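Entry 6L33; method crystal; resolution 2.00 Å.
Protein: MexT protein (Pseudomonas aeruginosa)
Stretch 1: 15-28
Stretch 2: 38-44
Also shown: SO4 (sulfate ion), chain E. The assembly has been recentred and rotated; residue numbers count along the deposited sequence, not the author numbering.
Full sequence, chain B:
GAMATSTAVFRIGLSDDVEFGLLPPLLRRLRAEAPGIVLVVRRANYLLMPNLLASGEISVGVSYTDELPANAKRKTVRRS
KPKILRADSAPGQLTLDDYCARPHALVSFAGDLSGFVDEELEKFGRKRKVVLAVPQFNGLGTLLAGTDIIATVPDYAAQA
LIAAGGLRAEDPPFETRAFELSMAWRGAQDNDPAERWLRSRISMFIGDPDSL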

# COMPACT_ATOMS: atom_id res chain seq x y z
N SER B 15 9.04 -3.50 -1.08
CA SER B 15 8.25 -2.79 -2.08
C SER B 15 6.91 -3.49 -2.24
O SER B 15 6.79 -4.71 -2.08
N ASP B 16 5.87 -2.70 -2.56
CA ASP B 16 4.52 -3.26 -2.54
C ASP B 16 4.31 -4.29 -3.64
O ASP B 16 3.52 -5.22 -3.47
N ASP B 17 5.03 -4.17 -4.76
CA ASP B 17 4.92 -5.19 -5.80
C ASP B 17 5.70 -6.45 -5.42
O ASP B 17 5.22 -7.57 -5.63
N VAL B 18 6.90 -6.28 -4.85
CA VAL B 18 7.72 -7.42 -4.44
C VAL B 18 6.98 -8.27 -3.41
O VAL B 18 7.12 -9.50 -3.39
N GLU B 19 6.18 -7.63 -2.55
CA GLU B 19 5.48 -8.34 -1.49
C GLU B 19 4.57 -9.44 -2.03
O GLU B 19 4.37 -10.46 -1.37
N PHE B 20 4.01 -9.25 -3.24
CA PHE B 20 3.07 -10.23 -3.77
C PHE B 20 3.74 -11.57 -4.06
O PHE B 20 3.22 -12.63 -3.70
N GLY B 21 4.90 -11.54 -4.70
CA GLY B 21 5.57 -12.76 -5.09
C GLY B 21 6.49 -13.34 -4.03
O GLY B 21 6.57 -14.56 -3.87
N LEU B 22 7.19 -12.47 -3.30
CA LEU B 22 8.22 -12.92 -2.37
C LEU B 22 7.62 -13.46 -1.07
O LEU B 22 8.08 -14.48 -0.55
N LEU B 23 6.60 -12.78 -0.55
CA LEU B 23 6.12 -13.07 0.80
C LEU B 23 5.53 -14.47 0.96
O LEU B 23 5.91 -15.16 1.92
N PRO B 24 4.63 -14.95 0.10
CA PRO B 24 3.97 -16.25 0.37
C PRO B 24 4.97 -17.40 0.44
O PRO B 24 4.94 -18.17 1.42
N PRO B 25 5.87 -17.58 -0.54
CA PRO B 25 6.84 -18.68 -0.40
C PRO B 25 7.81 -18.45 0.74
O PRO B 25 8.25 -19.43 1.37
N LEU B 26 8.16 -17.20 1.03
CA LEU B 26 9.09 -16.93 2.12
C LEU B 26 8.49 -17.33 3.46
O LEU B 26 9.11 -18.05 4.25
N LEU B 27 7.26 -16.87 3.73
CA LEU B 27 6.60 -17.17 5.01
C LEU B 27 6.59 -18.66 5.30
O LEU B 27 6.77 -19.07 6.46
N ARG B 28 6.36 -19.48 4.28
CA ARG B 28 6.29 -20.93 4.49
C ARG B 28 7.63 -21.49 4.95
O ARG B 28 7.66 -22.43 5.76
N VAL B 38 8.53 -14.29 14.46
CA VAL B 38 7.46 -13.42 14.01
C VAL B 38 8.04 -12.42 13.02
O VAL B 38 9.09 -11.82 13.27
N LEU B 39 7.36 -12.25 11.89
CA LEU B 39 7.81 -11.37 10.82
C LEU B 39 6.94 -10.12 10.76
O LEU B 39 5.71 -10.22 10.68
N VAL B 40 7.58 -8.96 10.79
CA VAL B 40 6.92 -7.67 10.59
C VAL B 40 7.43 -7.09 9.28
O VAL B 40 8.64 -6.90 9.11
N VAL B 41 6.51 -6.81 8.35
CA VAL B 41 6.86 -6.25 7.05
C VAL B 41 6.41 -4.80 7.02
O VAL B 41 5.23 -4.50 7.24
N ARG B 42 7.35 -3.90 6.74
CA ARG B 42 7.06 -2.49 6.55
C ARG B 42 7.10 -2.15 5.07
O ARG B 42 7.85 -2.76 4.30
N ARG B 43 6.29 -1.17 4.67
CA ARG B 43 6.29 -0.70 3.29
C ARG B 43 7.57 0.08 3.00
O ARG B 43 7.98 0.92 3.80
N ALA B 44 8.20 -0.21 1.86
CA ALA B 44 9.46 0.40 1.49
C ALA B 44 9.40 0.91 0.06
O ALA B 44 8.78 0.29 -0.81

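The helix that ends stretch 1 and the strand of stretch 2 run nearly antiparallel, at 170° between their N-to-C directions, with axes 11.1 Å apart at closest approach. That spacing leaves room for side chains between them, and the 357 Å² buried, both sides summed, comes without a direct hydrogen bond across the pair.

At Ser-15 the backbones themselves come close: CA lies 3.4 Å from Ala-44 O, with 154° at the hydrogen, a geometry suited to a CA-H...O contact. The side chain, chi1 t, points away overall. Its OG donates a very short hydrogen bond (2.5 Å) to Asp-17 OD1, and water 1 links it to the other stretch, donating to Ser-15 OG at 2.8 Å and to Ala-44 O at 3.1 Å.

Asp-16 (chi1 p) leaves its CA sideways, and its CB sits 3.4 Å from Arg-43 CZ, over one face of the guanidinium. Arg-43 also starts out sideways, but its t, p, p course through chi1 to chi3 brings its end nearer the helix stretch. The carboxylate of Asp-16 finds its hydrogen bonds elsewhere in the structure. Asp-17 and Val-18 do not reach the strand; Asp-17 OD1 also accepts a weak bond from Val-18 N (2.7 Å, 129°).

Glu-19 is the first helical residue directed toward the strand. Extended, with chi1 and chi2 both t, it brings OE2 to 3.8 Å from Val-41 CG1. Water 2 lies 2.6 Å from Glu-19 OE2 and accepts from Arg-43 NE at 3.0 Å, so it sits between the acid and the guanidinium.

Phe-20, Gly-21 and Leu-22 make no contact. One turn beyond Glu-19, Leu-23 points toward the strand with chi1 between wells at -146°, and its CD1 lies 4.4 Å from CG2 of Val-41, a t rotamer that also points inward. Pro-24 and Pro-25, whose nitrogens have no bond to the preceding turn, mark a kink and stay out of reach.

Past the kink, two leucines meet Leu-39 (t, p), which points toward the helix. Leu-26 (t, p) points toward the strand and places CD2 4.2 Å from Leu-39 CD2; Leu-27 starts sideways, yet its chi1 of -101° and t chi2 put CD2 4.1 Å from that same methyl. Arg-28 is out of reach.

Arg-42 points away and binds a sulfate, probably from the crystallisation liquor: NE to O3 at 2.9 Å and NH2 to O1 at 2.8 Å. Arg-43 N also donates to sulfate O3, at 2.9 Å.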

# COMPACT_ATOMS: atom_id res chain seq x y z
CB SER B 15 9.00 -2.74 -3.41
OG SER B 15 8.23 -2.11 -4.41
CB ASP B 16 3.49 -2.13 -2.63
CG ASP B 16 3.33 -1.58 -4.03
OD1 ASP B 16 4.18 -0.79 -4.47
OD2 ASP B 16 2.33 -1.93 -4.70
CB ASP B 17 5.39 -4.64 -7.14
CG ASP B 17 6.76 -3.97 -7.06
OD1 ASP B 17 7.30 -3.85 -5.94
OD2 ASP B 17 7.29 -3.58 -8.12
CB VAL B 18 9.08 -6.94 -3.90
CG1 VAL B 18 9.87 -8.09 -3.30
CG2 VAL B 18 9.87 -6.26 -5.01
CB GLU B 19 4.68 -7.33 -0.66
CG GLU B 19 3.78 -7.95 0.39
CD GLU B 19 3.54 -7.01 1.56
OE1 GLU B 19 2.64 -7.30 2.37
OE2 GLU B 19 4.26 -6.00 1.65
CB PHE B 20 2.40 -9.68 -5.03
CG PHE B 20 1.34 -8.66 -4.75
CD1 PHE B 20 0.05 -9.05 -4.41
CD2 PHE B 20 1.63 -7.31 -4.82
CE1 PHE B 20 -0.93 -8.11 -4.15
CE2 PHE B 20 0.65 -6.36 -4.56
CZ PHE B 20 -0.63 -6.76 -4.23
CB LEU B 22 9.19 -11.78 -2.07
CG LEU B 22 10.42 -12.02 -1.18
CD1 LEU B 22 11.54 -11.09 -1.61
CD2 LEU B 22 10.11 -11.81 0.29
CB LEU B 23 5.13 -11.99 1.23
CG LEU B 23 5.06 -11.55 2.69
CD1 LEU B 23 4.13 -10.37 2.86
CD2 LEU B 23 4.59 -12.67 3.56
CB PRO B 24 3.00 -16.41 -0.81
CG PRO B 24 2.69 -15.01 -1.21
CD PRO B 24 3.98 -14.25 -1.02
CB PRO B 25 7.55 -18.70 -1.75
CG PRO B 25 7.45 -17.32 -2.24
CD PRO B 25 6.09 -16.86 -1.81
CB LEU B 26 9.47 -15.45 2.12
CG LEU B 26 10.37 -15.01 3.27
CD1 LEU B 26 11.84 -15.31 2.96
CD2 LEU B 26 10.16 -13.54 3.59
CB LEU B 27 5.17 -16.63 4.99
CG LEU B 27 4.90 -15.31 5.71
CD1 LEU B 27 3.41 -15.14 5.89
CD2 LEU B 27 5.63 -15.23 7.05
CB ARG B 28 5.83 -21.62 3.21
CG ARG B 28 4.40 -21.28 2.81
CD ARG B 28 3.96 -22.07 1.59
NE ARG B 28 4.36 -21.42 0.34
CZ ARG B 28 3.52 -20.79 -0.47
NH1 ARG B 28 2.23 -20.73 -0.18
NH2 ARG B 28 3.97 -20.23 -1.59
CB VAL B 38 6.80 -12.69 15.20
CG1 VAL B 38 5.65 -11.83 14.72
CG2 VAL B 38 6.32 -13.70 16.23
CB LEU B 39 7.78 -12.09 9.47
CG LEU B 39 8.41 -11.33 8.30
CD1 LEU B 39 9.87 -11.05 8.57
CD2 LEU B 39 8.24 -12.11 7.00
CB VAL B 40 7.17 -6.71 11.76
CG1 VAL B 40 6.56 -5.34 11.46
CG2 VAL B 40 6.61 -7.28 13.05
CB VAL B 41 6.21 -7.05 5.90
CG1 VAL B 41 6.65 -6.48 4.56
CG2 VAL B 41 6.56 -8.53 6.01
CB ARG B 42 8.05 -1.62 7.32
CG ARG B 42 8.23 -1.99 8.78
CD ARG B 42 6.93 -1.81 9.56
NE ARG B 42 6.32 -0.50 9.31
CZ ARG B 42 6.71 0.63 9.90
NH1 ARG B 42 7.70 0.62 10.78
NH2 ARG B 42 6.10 1.77 9.60
CB ARG B 43 5.07 0.18 3.03
CG ARG B 43 5.10 0.95 1.71
CD ARG B 43 4.99 0.02 0.51
NE ARG B 43 3.80 -0.82 0.56
CZ ARG B 43 2.59 -0.43 0.20
NH1 ARG B 43 2.39 0.80 -0.25
NH2 ARG B 43 1.56 -1.27 0.29
CB ALA B 44 10.63 -0.58 1.64
S SO4 E . 3.59 0.74 7.00
O1 SO4 E . 3.75 1.68 8.10
O2 SO4 E . 3.37 1.46 5.75
O3 SO4 E . 4.80 -0.07 6.89
O4 SO4 E . 2.45 -0.14 7.26
O HOH W 1 8.38 0.60 -3.84
O HOH W 2 4.93 -3.57 1.10